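Long-range contacts in 361aa long hypothetical D-aminopeptidase (Pyrococcus horikoshii, PDB 2DRH), which is of unknown function but belongs to the S58 peptidases and probably acts as an aminopeptidase: residues His31-Ile35 with Ala169-Thr174; Cys136-Leu141 with Thr174-Ala178; Ser177-Lys182 with Arg341-Pro345. All coordinates share one frame; numbering follows the deposited sequence.

Interaction 1 of 3, residues His31-Ile35 with Ala169-Thr174; sequences HVTLI and AVGAGT
Thr-33 and Gly-171 make the one direct hydrogen bond between 31-35 and 169-174: the amide N of Gly-171 donates to Thr-33 OG1 at 3.0 Å, nearly straight at 170°. At chi1 -54° OG1 stands beside the threonine's backbone N and CG2 anti to it, which sends the hydroxyl to Gly-171 and the methyl to within 3.2 Å of Thr-174 OG1. An alanine in place of Thr-33 would take away both branches and is likely to cost the Gly-171 amide its acceptor and open a gap beside Thr-174. Just up the strand, CG2 of Val-170 sits over one face of the His-31 imidazole, a CH-pi contact 3.8 Å from the ring centroid and displaced toward the CD2-NE2 side. Gly-171 CA approaches the strand backbone, 3.2 Å from Val-32 O, in a CA-H...O contact; with its positive phi of 54°, and with a CB here bound to run into His-31 ND1, the position suits glycine. Further down, Thr-174 CG2 packs on Ile-35 CG1. The strand is an outermost one of a four-stranded mixed sheet, 28-36, and the loop that follows helix 151-160 lies against it. That loop is shaped from within: Gly-171 O takes both the N and the OG1 of Thr-174 from the same face of its carbonyl plane, the hydroxyl at 2.7 Å. In the next shell, His-31 is fixed through NE2 to Glu-166 O and through ND1 to Thr-53 OG1, a hydroxyl on neighbouring strand 48-56 that also bonds Ala-172 N. Helix 151-160 contacts Val-32.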
loop_
_atom_site.group_PDB
_atom_site.type_symbol
_atom_site.label_atom_id
_atom_site.label_comp_id
_atom_site.label_asym_id
_atom_site.label_seq_id
_atom_site.Cartn_x
_atom_site.Cartn_y
_atom_site.Cartn_z
ATOM N N HIS A 31 19.261 -5.988 -26.605
ATOM C CA HIS A 31 18.169 -6.842 -27.078
ATOM C C HIS A 31 18.618 -8.193 -27.629
ATOM O O HIS A 31 19.752 -8.363 -28.072
ATOM C CB HIS A 31 17.403 -6.183 -28.232
ATOM C CG HIS A 31 16.751 -4.882 -27.893
ATOM N ND1 HIS A 31 15.846 -4.744 -26.864
ATOM C CD2 HIS A 31 16.788 -3.684 -28.524
ATOM C CE1 HIS A 31 15.347 -3.522 -26.880
ATOM N NE2 HIS A 31 15.901 -2.859 -27.878
ATOM N N VAL A 32 17.681 -9.134 -27.618
ATOM C CA VAL A 32 17.862 -10.461 -28.186
ATOM C C VAL A 32 16.488 -10.724 -28.794
ATOM O O VAL A 32 15.477 -10.764 -28.080
ATOM C CB VAL A 32 18.210 -11.524 -27.125
ATOM C CG1 VAL A 32 18.051 -12.932 -27.719
ATOM C CG2 VAL A 32 19.649 -11.329 -26.668
ATOM N N THR A 33 16.459 -10.858 -30.119
ATOM C CA THR A 33 15.215 -11.053 -30.859
ATOM C C THR A 33 15.086 -12.473 -31.382
ATOM O O THR A 33 16.018 -13.002 -31.976
ATOM C CB THR A 33 15.138 -10.063 -32.045
ATOM O OG1 THR A 33 15.319 -8.728 -31.553
ATOM C CG2 THR A 33 13.783 -10.156 -32.751
ATOM N N LEU A 34 13.923 -13.080 -31.159
ATOM C CA LEU A 34 13.674 -14.453 -31.584
ATOM C C LEU A 34 12.490 -14.572 -32.529
ATOM O O LEU A 34 11.332 -14.484 -32.114
ATOM C CB LEU A 34 13.436 -15.334 -30.359
ATOM C CG LEU A 34 14.573 -15.259 -29.349
ATOM C CD1 LEU A 34 14.193 -15.994 -28.071
ATOM C CD2 LEU A 34 15.839 -15.840 -29.989
ATOM N N ILE A 35 12.799 -14.782 -33.803
ATOM C CA ILE A 35 11.786 -14.919 -34.836
ATOM C C ILE A 35 12.075 -16.176 -35.645
ATOM O O ILE A 35 13.175 -16.342 -36.176
ATOM C CB ILE A 35 11.789 -13.692 -35.769
ATOM C CG1 ILE A 35 11.586 -12.418 -34.937
ATOM C CG2 ILE A 35 10.698 -13.837 -36.840
ATOM C CD1 ILE A 35 11.429 -11.145 -35.760
ATOM N N ALA A 169 9.728 -3.798 -32.932
ATOM C CA ALA A 169 9.569 -5.225 -32.660
ATOM C C ALA A 169 10.915 -5.926 -32.493
ATOM O O ALA A 169 11.347 -6.693 -33.352
ATOM C CB ALA A 169 8.760 -5.881 -33.781
ATOM N N VAL A 170 11.570 -5.665 -31.370
ATOM C CA VAL A 170 12.870 -6.253 -31.090
ATOM C C VAL A 170 12.928 -6.624 -29.614
ATOM O O VAL A 170 12.172 -6.084 -28.806
ATOM C CB VAL A 170 14.006 -5.242 -31.426
ATOM C CG1 VAL A 170 14.023 -4.954 -32.937
ATOM C CG2 VAL A 170 13.789 -3.939 -30.659
ATOM N N GLY A 171 13.817 -7.548 -29.261
ATOM C CA GLY A 171 13.926 -7.957 -27.872
ATOM C C GLY A 171 12.587 -8.398 -27.299
ATOM O O GLY A 171 11.867 -9.187 -27.918
ATOM N N ALA A 172 12.244 -7.890 -26.119
ATOM C CA ALA A 172 10.981 -8.248 -25.489
ATOM C C ALA A 172 9.787 -7.732 -26.297
ATOM O O ALA A 172 8.680 -8.245 -26.171
ATOM C CB ALA A 172 10.934 -7.702 -24.067
ATOM N N GLY A 173 10.013 -6.727 -27.134
ATOM C CA GLY A 173 8.920 -6.187 -27.926
ATOM C C GLY A 173 8.590 -6.983 -29.178
ATOM O O GLY A 173 7.530 -6.802 -29.780
ATOM N N THR A 174 9.493 -7.875 -29.559
ATOM C CA THR A 174 9.339 -8.688 -30.762
ATOM C C THR A 174 7.912 -9.083 -31.168
ATOM O O THR A 174 7.473 -8.734 -32.259
ATOM C CB THR A 174 10.214 -9.961 -30.670
ATOM O OG1 THR A 174 11.594 -9.576 -30.553
ATOM C CG2 THR A 174 10.041 -10.827 -31.915
#

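Interaction 2 of 3, residues Cys136-Leu141 with Thr174-Ala178; sequences CNDSYL and TGMSA
The thioether of Met-176 packs against Cys-136 and the CB of Asp-138. The methionine's own CB leaves the backbone heading away from 136-141, but bends at chi2 (-61°) and chi3 (147°) bring the thioether back. SD comes to 3.6 Å from Cys-136 CB, while the methyl CE rests 3.3 Å from Asp-138 CB and 3.5 Å from Cys-136 O. Beside it, Gly-175 O is flanked by carbon: Leu-141 CD1 at 3.7 Å and Asp-138 CB at 3.4 Å. A side chain on Gly-175 would point toward this loop, into the region of Asp-138 CB and Leu-141 CB.

The loop 136-141 leaves the end of strand 132-136 and opens with an Asx turn, in which Asn-137 OD1 accepts from Ser-139 N at 2.8 Å; strand 177-178, at the end of 174-178, belongs to a small two-stranded antiparallel sheet.

The polar link between the segments is made by water: one molecule donates to Asp-138 OD2 at 2.8 Å and accepts from Gly-175 N. The same carboxylate is held by Thr-50 OG1 at OD2 and by Asn-142 ND2 at OD1, which should fix its rotation. Tyr-140 reaches Ser-177 loosely, CD2 to OG at 4.0 Å, a hydroxyl that is hydrogen-bonded to Arg-341 NE; its ring also stacks with His-339. Outside the pair, Asn-137 packs on Ser-128 of a second subunit.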
loop_
_atom_site.group_PDB
_atom_site.type_symbol
_atom_site.label_atom_id
_atom_site.label_comp_id
_atom_site.label_asym_id
_atom_site.label_seq_id
_atom_site.Cartn_x
_atom_site.Cartn_y
_atom_site.Cartn_z
ATOM N N CYS A 136 5.179 -8.900 -20.498
ATOM C CA CYS A 136 3.958 -8.654 -21.257
ATOM C C CYS A 136 3.636 -9.964 -22.002
ATOM O O CYS A 136 4.532 -10.753 -22.302
ATOM C CB CYS A 136 4.155 -7.484 -22.221
ATOM S SG CYS A 136 4.084 -5.861 -21.390
ATOM N N ASN A 137 2.358 -10.208 -22.281
ATOM C CA ASN A 137 1.934 -11.442 -22.949
ATOM C C ASN A 137 1.943 -11.284 -24.477
ATOM O O ASN A 137 1.172 -10.500 -25.019
ATOM C CB ASN A 137 0.518 -11.797 -22.468
ATOM C CG ASN A 137 0.080 -13.188 -22.885
ATOM O OD1 ASN A 137 0.504 -13.706 -23.912
ATOM N ND2 ASN A 137 -0.787 -13.791 -22.090
ATOM N N ASP A 138 2.809 -12.019 -25.173
ATOM C CA ASP A 138 2.864 -11.922 -26.634
ATOM C C ASP A 138 2.147 -13.078 -27.337
ATOM O O ASP A 138 2.360 -13.323 -28.524
ATOM C CB ASP A 138 4.323 -11.850 -27.120
ATOM C CG ASP A 138 5.219 -12.891 -26.459
ATOM O OD1 ASP A 138 4.686 -13.888 -25.928
ATOM O OD2 ASP A 138 6.460 -12.713 -26.479
ATOM N N SER A 139 1.270 -13.767 -26.612
ATOM C CA SER A 139 0.553 -14.913 -27.168
ATOM C C SER A 139 -0.141 -14.712 -28.513
ATOM O O SER A 139 -0.226 -15.648 -29.308
ATOM C CB SER A 139 -0.467 -15.433 -26.156
ATOM O OG SER A 139 -1.475 -14.472 -25.945
ATOM N N TYR A 140 -0.639 -13.511 -28.786
ATOM C CA TYR A 140 -1.325 -13.287 -30.059
ATOM C C TYR A 140 -0.444 -13.632 -31.255
ATOM O O TYR A 140 -0.919 -14.186 -32.246
ATOM C CB TYR A 140 -1.803 -11.838 -30.183
ATOM C CG TYR A 140 -2.741 -11.630 -31.352
ATOM C CD1 TYR A 140 -4.035 -12.163 -31.340
ATOM C CD2 TYR A 140 -2.326 -10.935 -32.487
ATOM C CE1 TYR A 140 -4.891 -12.008 -32.433
ATOM C CE2 TYR A 140 -3.171 -10.774 -33.584
ATOM C CZ TYR A 140 -4.453 -11.314 -33.551
ATOM O OH TYR A 140 -5.285 -11.144 -34.634
ATOM N N LEU A 141 0.843 -13.313 -31.165
ATOM C CA LEU A 141 1.766 -13.602 -32.256
ATOM C C LEU A 141 2.787 -14.680 -31.897
ATOM O O LEU A 141 3.373 -15.305 -32.777
ATOM C CB LEU A 141 2.511 -12.322 -32.663
ATOM C CG LEU A 141 1.692 -11.174 -33.268
ATOM C CD1 LEU A 141 2.583 -9.951 -33.463
ATOM C CD2 LEU A 141 1.097 -11.612 -34.597
ATOM N N THR A 174 9.493 -7.875 -29.559
ATOM C CA THR A 174 9.339 -8.688 -30.762
ATOM C C THR A 174 7.912 -9.083 -31.168
ATOM O O THR A 174 7.473 -8.734 -32.259
ATOM C CB THR A 174 10.214 -9.961 -30.670
ATOM O OG1 THR A 174 11.594 -9.576 -30.553
ATOM C CG2 THR A 174 10.041 -10.827 -31.915
ATOM N N GLY A 175 7.180 -9.791 -30.308
ATOM C CA GLY A 175 5.834 -10.201 -30.688
ATOM C C GLY A 175 4.659 -9.523 -30.003
ATOM O O GLY A 175 3.574 -10.106 -29.932
ATOM N N MET A 176 4.855 -8.297 -29.520
ATOM C CA MET A 176 3.801 -7.551 -28.826
ATOM C C MET A 176 2.809 -6.812 -29.734
ATOM O O MET A 176 3.101 -6.513 -30.896
ATOM C CB MET A 176 4.430 -6.546 -27.856
ATOM C CG MET A 176 5.301 -7.173 -26.769
ATOM S SD MET A 176 4.420 -8.322 -25.670
ATOM C CE MET A 176 5.709 -9.506 -25.303
ATOM N N SER A 177 1.636 -6.518 -29.181
ATOM C CA SER A 177 0.569 -5.820 -29.892
ATOM C C SER A 177 0.117 -4.607 -29.086
ATOM O O SER A 177 -0.028 -4.689 -27.871
ATOM C CB SER A 177 -0.640 -6.746 -30.085
ATOM O OG SER A 177 -0.281 -7.922 -30.774
ATOM N N ALA A 178 -0.120 -3.488 -29.766
ATOM C CA ALA A 178 -0.579 -2.268 -29.106
ATOM C C ALA A 178 -1.622 -1.577 -29.982
ATOM O O ALA A 178 -1.343 -1.238 -31.136
ATOM C CB ALA A 178 0.596 -1.330 -28.854
HETATM O O HOH W 1 7.876 -10.579 -27.578
#

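Interaction 3 of 3, residues Ser177-Lys182 with Arg341-Pro345; sequences SAFEFK and RYALP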
loop_
_atom_site.group_PDB
_atom_site.type_symbol
_atom_site.label_atom_id
_atom_site.label_comp_id
_atom_site.label_asym_id
_atom_site.label_seq_id
_atom_site.Cartn_x
_atom_site.Cartn_y
_atom_site.Cartn_z
ATOM N N SER A 177 1.636 -6.518 -29.181
ATOM C CA SER A 177 0.569 -5.820 -29.892
ATOM C C SER A 177 0.117 -4.607 -29.086
ATOM O O SER A 177 -0.028 -4.689 -27.871
ATOM C CB SER A 177 -0.640 -6.746 -30.085
ATOM O OG SER A 177 -0.281 -7.922 -30.774
ATOM N N ALA A 178 -0.120 -3.488 -29.766
ATOM C CA ALA A 178 -0.579 -2.268 -29.106
ATOM C C ALA A 178 -1.622 -1.577 -29.982
ATOM O O ALA A 178 -1.343 -1.238 -31.136
ATOM C CB ALA A 178 0.596 -1.330 -28.854
ATOM N N PHE A 179 -2.822 -1.384 -29.437
ATOM C CA PHE A 179 -3.902 -0.735 -30.177
ATOM C C PHE A 179 -4.205 -1.500 -31.460
ATOM O O PHE A 179 -4.654 -0.925 -32.450
ATOM C CB PHE A 179 -3.514 0.708 -30.514
ATOM C CG PHE A 179 -3.299 1.568 -29.307
ATOM C CD1 PHE A 179 -4.381 1.984 -28.530
ATOM C CD2 PHE A 179 -2.013 1.934 -28.918
ATOM C CE1 PHE A 179 -4.183 2.750 -27.384
ATOM C CE2 PHE A 179 -1.806 2.699 -27.773
ATOM C CZ PHE A 179 -2.892 3.108 -27.005
ATOM N N GLU A 180 -3.949 -2.800 -31.428
ATOM C CA GLU A 180 -4.180 -3.675 -32.568
ATOM C C GLU A 180 -3.329 -3.339 -33.785
ATOM O O GLU A 180 -3.694 -3.609 -34.927
ATOM C CB GLU A 180 -5.674 -3.726 -32.905
ATOM C CG GLU A 180 -6.458 -4.316 -31.749
ATOM C CD GLU A 180 -7.948 -4.405 -31.998
ATOM O OE1 GLU A 180 -8.375 -5.255 -32.811
ATOM O OE2 GLU A 180 -8.687 -3.620 -31.373
ATOM N N PHE A 181 -2.176 -2.748 -33.497
ATOM C CA PHE A 181 -1.157 -2.425 -34.485
ATOM C C PHE A 181 0.033 -3.153 -33.868
ATOM O O PHE A 181 -0.073 -3.667 -32.748
ATOM C CB PHE A 181 -0.874 -0.924 -34.537
ATOM C CG PHE A 181 -1.939 -0.123 -35.239
ATOM C CD1 PHE A 181 -2.239 -0.363 -36.576
ATOM C CD2 PHE A 181 -2.614 0.897 -34.573
ATOM C CE1 PHE A 181 -3.198 0.409 -37.246
ATOM C CE2 PHE A 181 -3.572 1.674 -35.228
ATOM C CZ PHE A 181 -3.864 1.431 -36.566
ATOM N N LYS A 182 1.157 -3.220 -34.569
ATOM C CA LYS A 182 2.306 -3.900 -33.993
ATOM C C LYS A 182 2.818 -3.059 -32.830
ATOM O O LYS A 182 2.921 -1.836 -32.943
ATOM C CB LYS A 182 3.410 -4.065 -35.031
ATOM C CG LYS A 182 4.595 -4.882 -34.543
ATOM C CD LYS A 182 4.203 -6.334 -34.296
ATOM C CE LYS A 182 5.352 -7.116 -33.664
ATOM N NZ LYS A 182 5.786 -6.482 -32.390
ATOM N N ARG A 341 -0.233 -8.271 -37.230
ATOM C CA ARG A 341 -0.375 -6.924 -36.689
ATOM C C ARG A 341 0.443 -6.038 -37.614
ATOM O O ARG A 341 1.637 -6.279 -37.813
ATOM C CB ARG A 341 0.199 -6.819 -35.266
ATOM C CG ARG A 341 -0.548 -7.588 -34.188
ATOM C CD ARG A 341 -2.008 -7.168 -34.068
ATOM N NE ARG A 341 -2.544 -7.520 -32.756
ATOM C CZ ARG A 341 -3.841 -7.600 -32.461
ATOM N NH1 ARG A 341 -4.755 -7.358 -33.388
ATOM N NH2 ARG A 341 -4.221 -7.922 -31.232
ATOM N N TYR A 342 -0.200 -5.019 -38.178
ATOM C CA TYR A 342 0.468 -4.112 -39.092
ATOM C C TYR A 342 0.996 -2.886 -38.382
ATOM O O TYR A 342 0.380 -2.389 -37.449
ATOM C CB TYR A 342 -0.482 -3.673 -40.205
ATOM C CG TYR A 342 -0.957 -4.803 -41.080
ATOM C CD1 TYR A 342 -2.023 -5.615 -40.691
ATOM C CD2 TYR A 342 -0.332 -5.069 -42.298
ATOM C CE1 TYR A 342 -2.455 -6.665 -41.498
ATOM C CE2 TYR A 342 -0.753 -6.116 -43.111
ATOM C CZ TYR A 342 -1.812 -6.909 -42.706
ATOM O OH TYR A 342 -2.224 -7.947 -43.512
ATOM N N ALA A 343 2.141 -2.400 -38.845
ATOM C CA ALA A 343 2.753 -1.220 -38.260
ATOM C C ALA A 343 1.876 -0.018 -38.544
ATOM O O ALA A 343 1.285 0.090 -39.619
ATOM C CB ALA A 343 4.129 -1.003 -38.851
ATOM N N LEU A 344 1.785 0.884 -37.575
ATOM C CA LEU A 344 0.993 2.097 -37.730
ATOM C C LEU A 344 1.435 2.832 -38.998
ATOM O O LEU A 344 2.598 3.211 -39.125
ATOM C CB LEU A 344 1.206 2.996 -36.511
ATOM C CG LEU A 344 0.410 4.293 -36.394
ATOM C CD1 LEU A 344 -1.064 3.981 -36.144
ATOM C CD2 LEU A 344 0.986 5.115 -35.248
ATOM N N PRO A 345 0.516 3.039 -39.957
ATOM C CA PRO A 345 0.843 3.737 -41.209
ATOM C C PRO A 345 1.249 5.198 -40.985
ATOM O O PRO A 345 0.400 6.066 -40.785
ATOM C CB PRO A 345 -0.443 3.599 -42.021
ATOM C CG PRO A 345 -1.505 3.547 -40.962
ATOM C CD PRO A 345 -0.891 2.603 -39.960
HETATM O O HOH W 2 -2.815 -8.919 -28.835
HETATM O O HOH W 3 -2.621 -4.163 -37.340
HETATM O O HOH W 4 2.847 0.282 -35.128
#
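Arg-341 starts with CG anti to its carbonyl carbon (chi1 -68°) and bends at chi2 (-58°), which carries the guanidinium across to Ser-177 and Glu-180. Residues 177-182 form a tight beta hairpin, its strands 177-178 and 181-182 joined by a type I' turn from Ala-178 to Phe-181, and the chain leading into helix 346-355 lies along it. Arg-341 NE donates to Ser-177 OG at 3.0 Å, almost exactly in the guanidinium plane and with an N-H...O angle of 168°. Water 2, also at the edge in plane, accepts a hydrogen bond from NH2. Over one face sits Glu-180 CA; the Glu-180 carboxylate is turned well out of the guanidinium plane, with OE1 4.2 Å from NH1, too far for a salt bridge. The terminal nitrogens bond outward instead, NH1 to Gly-231 O and NH2 to Gly-233 O, while Gly-233 N serves Glu-180 OE1. Tyr-140 adds a cation-pi contact to the same arginine.

Farther along, Lys-182 N donates a hydrogen bond to Tyr-342 O at 3.1 Å, arriving well above the carbonyl plane and not on a lone pair. That oxygen also lies at the edge of the Phe-181 ring. Leu-344 places CD1 over one face of this ring, 3.8 Å from its centroid, and Pro-345, the N-cap residue of the helix, brings CD near CE1. Arg-212 makes a cation-pi contact with the same phenylalanine. Two waters bridge the backbones: one joins Glu-180 O to Tyr-342 N, and another donates to Lys-182 O and accepts from Leu-344 N at 2.7 Å.

How the interactions relate
From the N terminus, strand 28-36 comes first, and interaction 1 closes a long loop by bringing 169-174 back to it after 133 intervening residues. Interaction 2 opens inside that span, at the end of strand 132-136, and closes just beyond it at 174-178, so the two cross and share Thr-174. They tie both outermost strands of the four-stranded sheet to one run of chain. Interaction 3 begins on Ser-177 and Ala-178, where interaction 2 ends, and spans 158 residues to the approach to the C-terminal helix; it follows interaction 1 in series. Lys-182 NZ joins all three, bonding Thr-174 O and Met-176 O.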